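Local coordinates for protein cysteine desulfurase (Fervidobacterium islandicum, PDB 6A6E) that is a cysteine desulfurase that uses pyridoxal phosphate to take sulfur from cysteine, probably for the Suf iron-sulfur cluster system, at residues E84-F89 against Y298-L303; E165-T170 against R199-N204; G211-P216 against G234-G239. All coordinates share one frame; numbering follows the deposited sequence.

How the contacts relate
Contact 3 lies near the centre of the chain and is fully buried. It joins two loops at the cofactor, and its chemistry is that of a lysine-linked PLP site. Contact 1 is partly buried and packs helix 70-90 against helix 290-306. It combines an apolar patch with a salt bridge. The two contacts touch: T299 and L303 of contact 1 pack on I237 of contact 3, and F89 packs on I237 as well. Contact 2 stands apart, about 18 Å from contact 1 and about 12 Å from contact 3 by nearest atoms. It is mostly buried and its meeting surfaces are largely apolar. Contact 3 is made by loops that follow strands of the seven-stranded sheet; contact 2 packs on strands of the same sheet.

Contact 1 (E84-F89 against Y298-L303); sequences EKVANF and YTIDYL
The F89 ring rests on I300. CG1 of I300 lies over one face of the ring, and CG2 of I300 is 3.8 Å from CD1 of F89. F89 also makes an edge-to-face pair with F308. The second flat group is the Y298 ring. D301 OD2 lies at its edge, in the ring plane. K85 NZ approaches the same ring obliquely, 3.6 Å from CE1 of Y298.

K85 and D301 form a salt bridge, with NZ of K85 2.8 Å from OD2 of D301. The lysine meets the carboxylate on its syn side, 21° out of the plane. The K85 chain is extended beyond CG and crosses the D301 side chain at about a right angle. Its CD also passes 3.3 Å from OD1 of D301.

The motif is a helix pair. Segments 84-89 and 298-303, on helices 70-90 and 290-306, run at 44° to each other, with axes 9.6 Å apart at closest approach. I300 fills the middle of the interface. Its chi2 of 168° sends CD1 out to V86, where it lies 3.7 Å from CG2. V86 packs further on I97 of strand 97-100 and on L296. Y298 leans on K52 of helix 47-59.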
# COMPACT_ATOMS: atom_id res chain seq x y z
N GLU A 84 -2.25 -13.89 11.54
CA GLU A 84 -1.78 -14.92 12.48
C GLU A 84 -0.50 -15.64 12.01
O GLU A 84 0.42 -15.94 12.81
CB GLU A 84 -2.96 -15.84 12.81
CG GLU A 84 -2.61 -17.12 13.61
CD GLU A 84 -2.32 -16.91 15.12
OE1 GLU A 84 -2.33 -17.94 15.86
OE2 GLU A 84 -2.08 -15.76 15.58
N LYS A 85 -0.42 -15.95 10.74
CA LYS A 85 0.81 -16.54 10.19
C LYS A 85 2.02 -15.62 10.39
O LYS A 85 3.11 -16.10 10.72
CB LYS A 85 0.67 -16.87 8.73
CG LYS A 85 -0.43 -17.85 8.43
CD LYS A 85 -0.60 -18.01 6.92
CE LYS A 85 -1.84 -18.85 6.55
NZ LYS A 85 -2.02 -19.07 5.11
N VAL A 86 1.81 -14.31 10.24
CA VAL A 86 2.90 -13.35 10.41
C VAL A 86 3.26 -13.29 11.93
O VAL A 86 4.43 -13.23 12.30
CB VAL A 86 2.53 -11.95 9.85
CG1 VAL A 86 3.49 -10.91 10.32
CG2 VAL A 86 2.42 -11.98 8.33
N ALA A 87 2.25 -13.24 12.78
CA ALA A 87 2.48 -13.20 14.21
C ALA A 87 3.26 -14.47 14.62
O ALA A 87 4.22 -14.37 15.35
CB ALA A 87 1.15 -13.10 14.99
N ASN A 88 2.88 -15.64 14.12
CA ASN A 88 3.61 -16.87 14.54
C ASN A 88 5.03 -16.83 14.01
O ASN A 88 5.93 -17.26 14.67
CB ASN A 88 2.96 -18.16 14.03
CG ASN A 88 1.57 -18.43 14.68
OD1 ASN A 88 1.21 -17.84 15.71
ND2 ASN A 88 0.79 -19.30 14.05
N PHE A 89 5.24 -16.29 12.82
CA PHE A 89 6.58 -16.20 12.24
C PHE A 89 7.54 -15.35 13.06
O PHE A 89 8.76 -15.58 13.02
CB PHE A 89 6.46 -15.58 10.86
CG PHE A 89 7.72 -15.58 10.06
CD1 PHE A 89 8.25 -16.77 9.61
CD2 PHE A 89 8.32 -14.39 9.69
CE1 PHE A 89 9.40 -16.77 8.84
CE2 PHE A 89 9.44 -14.39 8.86
CZ PHE A 89 9.97 -15.58 8.44
N TYR A 298 0.82 -16.71 2.52
CA TYR A 298 1.17 -17.86 1.71
C TYR A 298 2.67 -17.99 1.43
O TYR A 298 3.17 -19.10 1.34
CB TYR A 298 0.40 -17.85 0.41
CG TYR A 298 -1.09 -18.11 0.58
CD1 TYR A 298 -1.57 -19.05 1.47
CD2 TYR A 298 -2.01 -17.47 -0.23
CE1 TYR A 298 -2.92 -19.30 1.59
CE2 TYR A 298 -3.37 -17.71 -0.11
CZ TYR A 298 -3.80 -18.60 0.80
OH TYR A 298 -5.16 -18.82 0.86
N THR A 299 3.38 -16.85 1.33
CA THR A 299 4.83 -16.83 1.27
C THR A 299 5.48 -17.40 2.50
O THR A 299 6.40 -18.24 2.43
CB THR A 299 5.29 -15.37 1.02
OG1 THR A 299 4.64 -14.89 -0.17
CG2 THR A 299 6.73 -15.26 0.89
N ILE A 300 5.00 -16.98 3.65
CA ILE A 300 5.46 -17.55 4.89
C ILE A 300 5.13 -19.06 4.95
O ILE A 300 5.99 -19.82 5.41
CB ILE A 300 4.89 -16.78 6.09
CG1 ILE A 300 5.52 -15.38 6.17
CG2 ILE A 300 5.21 -17.45 7.42
CD1 ILE A 300 4.78 -14.51 7.15
N ASP A 301 3.92 -19.51 4.52
CA ASP A 301 3.69 -20.94 4.48
C ASP A 301 4.73 -21.67 3.61
O ASP A 301 5.18 -22.76 3.96
CB ASP A 301 2.30 -21.34 3.94
CG ASP A 301 1.13 -20.85 4.81
OD1 ASP A 301 1.32 -20.60 6.04
OD2 ASP A 301 0.02 -20.75 4.25
N TYR A 302 5.06 -21.10 2.46
CA TYR A 302 6.07 -21.68 1.57
C TYR A 302 7.45 -21.79 2.24
O TYR A 302 8.11 -22.87 2.23
CB TYR A 302 6.15 -20.87 0.30
CG TYR A 302 7.22 -21.28 -0.66
CD1 TYR A 302 7.04 -22.35 -1.51
CD2 TYR A 302 8.43 -20.60 -0.72
CE1 TYR A 302 8.04 -22.73 -2.42
CE2 TYR A 302 9.44 -20.98 -1.57
CZ TYR A 302 9.25 -22.04 -2.43
OH TYR A 302 10.27 -22.41 -3.31
N LEU A 303 7.89 -20.73 2.87
CA LEU A 303 9.16 -20.76 3.53
C LEU A 303 9.17 -21.81 4.65
O LEU A 303 10.18 -22.46 4.87
CB LEU A 303 9.53 -19.40 4.08
CG LEU A 303 9.82 -18.31 3.02
CD1 LEU A 303 9.91 -16.96 3.70
CD2 LEU A 303 11.12 -18.63 2.35

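Contact 2 (E165-T170 against R199-N204); sequences ESILKT and RETFKN
T201 points at the helix segment 165-170 and meets I167 and L168, crossing each side chain at about a right angle. Its OG1 is 4.0 Å from CD2 of L168 and 4.2 Å from CG2 of I167. These are van der Waals contacts. The hydroxyl is instead hydrogen-bonded to the backbone O of L197, one turn back.

T201 CG2 takes another role. It lies 3.7 Å above one face of the F202 ring, offset toward the rim. F202 is the first residue to leave the helical backbone. Its CG is anti to its own carbonyl carbon (chi1 -60°), and the ring reaches across to the other helix. Its CZ comes 4.1 Å from the backbone O of I167, and its CE2 is 4.3 Å from CG2 of I167. The F202 carbonyl is held by R199, whose NH2 donates to F202 O at 2.9 Å, in the carbonyl plane. K171, further along helix 164-173, donates from NZ to T201 O.

Helices 164-173 and 195-201 are joined in sequence through strand 179-183. T170 and F202 both touch L127 of strand 125-129. S166 and T170 pack on I154 of the outermost strand, 150-154.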
# COMPACT_ATOMS: atom_id res chain seq x y z
N GLU A 165 32.16 -1.55 20.46
CA GLU A 165 32.76 -0.40 21.16
C GLU A 165 32.12 0.91 20.79
O GLU A 165 31.85 1.74 21.70
CB GLU A 165 34.28 -0.32 20.92
CG GLU A 165 35.01 0.79 21.66
CD GLU A 165 34.79 0.80 23.20
OE1 GLU A 165 34.57 -0.28 23.86
OE2 GLU A 165 34.85 1.92 23.78
N SER A 166 31.85 1.13 19.49
CA SER A 166 31.13 2.35 19.09
C SER A 166 29.78 2.44 19.81
O SER A 166 29.38 3.50 20.29
CB SER A 166 30.91 2.40 17.57
OG SER A 166 30.28 3.63 17.26
N ILE A 167 29.10 1.32 19.93
CA ILE A 167 27.78 1.31 20.62
C ILE A 167 27.86 1.72 22.09
O ILE A 167 27.19 2.69 22.53
CB ILE A 167 27.08 -0.05 20.47
CG1 ILE A 167 26.58 -0.18 19.02
CG2 ILE A 167 25.85 -0.12 21.36
CD1 ILE A 167 26.41 -1.60 18.63
N LEU A 168 28.75 1.05 22.81
CA LEU A 168 29.10 1.43 24.22
C LEU A 168 29.64 2.85 24.38
O LEU A 168 29.23 3.52 25.32
CB LEU A 168 30.10 0.45 24.83
CG LEU A 168 29.53 -0.96 24.87
CD1 LEU A 168 30.60 -2.01 25.13
CD2 LEU A 168 28.40 -1.05 25.88
N LYS A 169 30.51 3.31 23.47
CA LYS A 169 30.96 4.72 23.50
C LYS A 169 29.86 5.77 23.27
O LYS A 169 29.79 6.82 23.94
CB LYS A 169 32.07 4.96 22.50
CG LYS A 169 33.46 4.84 23.14
CD LYS A 169 34.46 5.86 22.59
CE LYS A 169 35.07 5.44 21.25
NZ LYS A 169 36.11 6.41 20.80
N THR A 170 28.97 5.48 22.32
CA THR A 170 27.83 6.40 22.11
C THR A 170 27.01 6.64 23.38
O THR A 170 26.55 7.75 23.61
CB THR A 170 26.90 5.88 21.03
OG1 THR A 170 27.67 5.67 19.83
CG2 THR A 170 25.73 6.87 20.80
N ARG A 199 19.72 -3.23 22.88
CA ARG A 199 18.55 -3.16 23.75
C ARG A 199 18.99 -2.93 25.23
O ARG A 199 18.38 -2.10 25.93
CB ARG A 199 17.80 -4.47 23.63
CG ARG A 199 16.77 -4.78 24.71
CD ARG A 199 15.53 -3.92 24.67
NE ARG A 199 15.70 -2.49 24.93
CZ ARG A 199 14.73 -1.58 24.76
NH1 ARG A 199 13.53 -1.93 24.31
NH2 ARG A 199 14.96 -0.29 24.97
N GLU A 200 20.03 -3.63 25.67
CA GLU A 200 20.56 -3.43 27.09
C GLU A 200 21.31 -2.17 27.29
O GLU A 200 21.21 -1.55 28.37
CB GLU A 200 21.39 -4.61 27.59
CG GLU A 200 20.75 -5.98 27.38
CD GLU A 200 19.35 -6.10 27.96
OE1 GLU A 200 18.99 -5.28 28.84
OE2 GLU A 200 18.60 -7.02 27.51
N THR A 201 22.06 -1.72 26.28
CA THR A 201 22.78 -0.46 26.41
C THR A 201 21.82 0.73 26.53
O THR A 201 22.08 1.68 27.24
CB THR A 201 23.70 -0.28 25.20
OG1 THR A 201 24.53 -1.43 25.08
CG2 THR A 201 24.51 0.98 25.28
N PHE A 202 20.71 0.71 25.79
CA PHE A 202 19.77 1.82 25.83
C PHE A 202 18.46 1.29 26.37
O PHE A 202 17.43 1.13 25.66
CB PHE A 202 19.62 2.45 24.45
CG PHE A 202 20.91 2.99 23.90
CD1 PHE A 202 21.43 4.16 24.39
CD2 PHE A 202 21.62 2.30 22.96
CE1 PHE A 202 22.61 4.64 23.91
CE2 PHE A 202 22.81 2.77 22.49
CZ PHE A 202 23.30 3.96 22.96
N LYS A 203 18.53 0.99 27.66
CA LYS A 203 17.51 0.21 28.32
C LYS A 203 16.17 0.94 28.44
O LYS A 203 15.13 0.32 28.35
CB LYS A 203 18.05 -0.18 29.70
CG LYS A 203 17.20 -1.19 30.37
CD LYS A 203 17.50 -2.58 29.95
CE LYS A 203 16.61 -3.44 30.81
NZ LYS A 203 16.61 -4.82 30.30
N ASN A 204 16.21 2.26 28.58
CA ASN A 204 15.03 3.10 28.67
C ASN A 204 14.50 3.65 27.36
O ASN A 204 13.51 4.38 27.39
CB ASN A 204 15.32 4.34 29.48
CG ASN A 204 15.37 4.06 30.91
OD1 ASN A 204 14.39 3.61 31.46
ND2 ASN A 204 16.53 4.25 31.53

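Contact 3 (G211-P216 against G234-G239); sequences GAQLVP and GHKILG. With PLP (pyridoxal-5'-phosphate), chain E.
The two loops come closest at P216 and I237, whose CA atoms are 4.7 Å apart, and residues 212-216 have helical torsions without the regular bonds. The P216 ring packs on the K236 backbone, with CB of P216 3.4 Å from O of K236. CD1 of I237 reaches CA of P216 at 3.8 Å and also touches CG1 of V215.

K236 runs out as an extended chain past the A212 carbonyl. Its NZ is covalently bound to C4A of PLP at 1.3 Å. CB of A212 lies over the pyridine ring, 3.4 Å from C3 of PLP. Q213 bends at chi2 (-63°), and its NE2 donates a short bond of 2.5 Å to O3 of PLP. The same amide nitrogen bonds the backbone O of A40. An alanine at Q213 would probably leave PLP O3 and A40 O without this shared donor, and the cofactor ring less firmly fixed. H235 NE2 donates to O3P of the phosphate at 2.8 Å. S233 and T104 of the same chain, and T287 of the second subunit, also hydrogen-bond the cofactor.

The lysine-PLP link is the internal aldimine of fold type I enzymes, here in a class-V aminotransferase relative, with loops after parallel strands 206-210 and 229-233 framing the site.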
# COMPACT_ATOMS: atom_id res chain seq x y z
N GLY A 211 13.99 -3.96 9.97
CA GLY A 211 14.20 -5.34 9.69
C GLY A 211 14.19 -5.72 8.23
O GLY A 211 14.20 -6.93 7.91
N ALA A 212 14.18 -4.73 7.32
CA ALA A 212 13.87 -5.06 5.88
C ALA A 212 14.81 -6.10 5.28
O ALA A 212 14.38 -6.94 4.46
CB ALA A 212 13.85 -3.81 5.00
N GLN A 213 16.11 -6.03 5.62
CA GLN A 213 17.11 -6.96 5.06
C GLN A 213 17.29 -8.20 5.93
O GLN A 213 17.71 -9.23 5.42
CB GLN A 213 18.49 -6.36 4.93
CG GLN A 213 18.69 -5.31 3.93
CD GLN A 213 18.48 -5.79 2.51
OE1 GLN A 213 18.77 -6.95 2.15
NE2 GLN A 213 17.94 -4.88 1.69
N LEU A 214 17.01 -8.08 7.22
CA LEU A 214 17.23 -9.17 8.19
C LEU A 214 16.15 -10.24 8.14
O LEU A 214 16.42 -11.48 8.09
CB LEU A 214 17.30 -8.56 9.59
CG LEU A 214 17.54 -9.53 10.75
CD1 LEU A 214 18.94 -10.12 10.60
CD2 LEU A 214 17.39 -8.87 12.11
N VAL A 215 14.90 -9.78 8.15
CA VAL A 215 13.76 -10.72 8.34
C VAL A 215 13.67 -11.77 7.25
O VAL A 215 13.29 -12.91 7.52
CB VAL A 215 12.43 -9.93 8.51
CG1 VAL A 215 11.18 -10.80 8.26
CG2 VAL A 215 12.41 -9.26 9.88
N PRO A 216 14.02 -11.44 6.00
CA PRO A 216 13.91 -12.44 4.95
C PRO A 216 14.80 -13.69 5.07
O PRO A 216 14.50 -14.70 4.44
CB PRO A 216 14.38 -11.67 3.71
CG PRO A 216 14.04 -10.24 3.99
CD PRO A 216 14.35 -10.11 5.45
N GLY A 234 7.20 -6.98 2.57
CA GLY A 234 6.86 -8.24 1.94
C GLY A 234 7.68 -8.60 0.72
O GLY A 234 8.01 -9.81 0.52
N HIS A 235 8.02 -7.59 -0.10
CA HIS A 235 8.59 -7.83 -1.45
C HIS A 235 10.03 -8.36 -1.38
O HIS A 235 10.50 -8.93 -2.38
CB HIS A 235 8.53 -6.63 -2.42
CG HIS A 235 9.37 -5.46 -1.99
ND1 HIS A 235 10.64 -5.23 -2.50
CD2 HIS A 235 9.11 -4.44 -1.13
CE1 HIS A 235 11.14 -4.14 -1.92
NE2 HIS A 235 10.22 -3.66 -1.08
N LYS A 236 10.68 -8.15 -0.22
CA LYS A 236 12.00 -8.67 0.06
C LYS A 236 12.07 -10.08 0.64
O LYS A 236 13.19 -10.62 0.75
CB LYS A 236 12.83 -7.71 0.92
CG LYS A 236 13.19 -6.43 0.15
CD LYS A 236 14.12 -5.53 0.97
CE LYS A 236 14.30 -4.20 0.28
NZ LYS A 236 15.06 -3.29 1.19
N ILE A 237 10.92 -10.71 0.88
CA ILE A 237 10.85 -12.06 1.35
C ILE A 237 10.01 -12.94 0.43
O ILE A 237 9.12 -13.66 0.91
CB ILE A 237 10.40 -12.05 2.84
CG1 ILE A 237 10.54 -13.45 3.48
CG2 ILE A 237 9.01 -11.50 3.04
CD1 ILE A 237 10.30 -13.49 4.99
N LEU A 238 10.20 -12.80 -0.88
CA LEU A 238 9.41 -13.51 -1.90
C LEU A 238 7.97 -13.06 -2.02
O LEU A 238 7.21 -13.58 -2.83
CB LEU A 238 9.41 -15.04 -1.68
CG LEU A 238 10.74 -15.71 -1.41
CD1 LEU A 238 10.49 -17.17 -1.09
CD2 LEU A 238 11.62 -15.63 -2.64
N GLY A 239 7.59 -12.01 -1.30
CA GLY A 239 6.19 -11.64 -1.21
C GLY A 239 5.71 -10.63 -2.20
O GLY A 239 6.48 -10.08 -3.00
N1 PLP E . 15.72 -0.44 5.10
C2 PLP E . 16.52 -1.37 4.63
C2A PLP E . 17.74 -1.77 5.39
C3 PLP E . 16.18 -1.95 3.33
O3 PLP E . 17.00 -2.86 2.83
C4 PLP E . 14.96 -1.55 2.64
C4A PLP E . 14.51 -2.15 1.40
C5 PLP E . 14.16 -0.48 3.24
C6 PLP E . 14.62 -0.01 4.44
C5A PLP E . 12.91 0.09 2.57
O4P PLP E . 11.90 -0.79 2.11
P PLP E . 10.65 -0.40 1.15
O1P PLP E . 9.77 0.53 1.88
O2P PLP E . 11.35 0.11 -0.07
O3P PLP E . 10.02 -1.76 1.00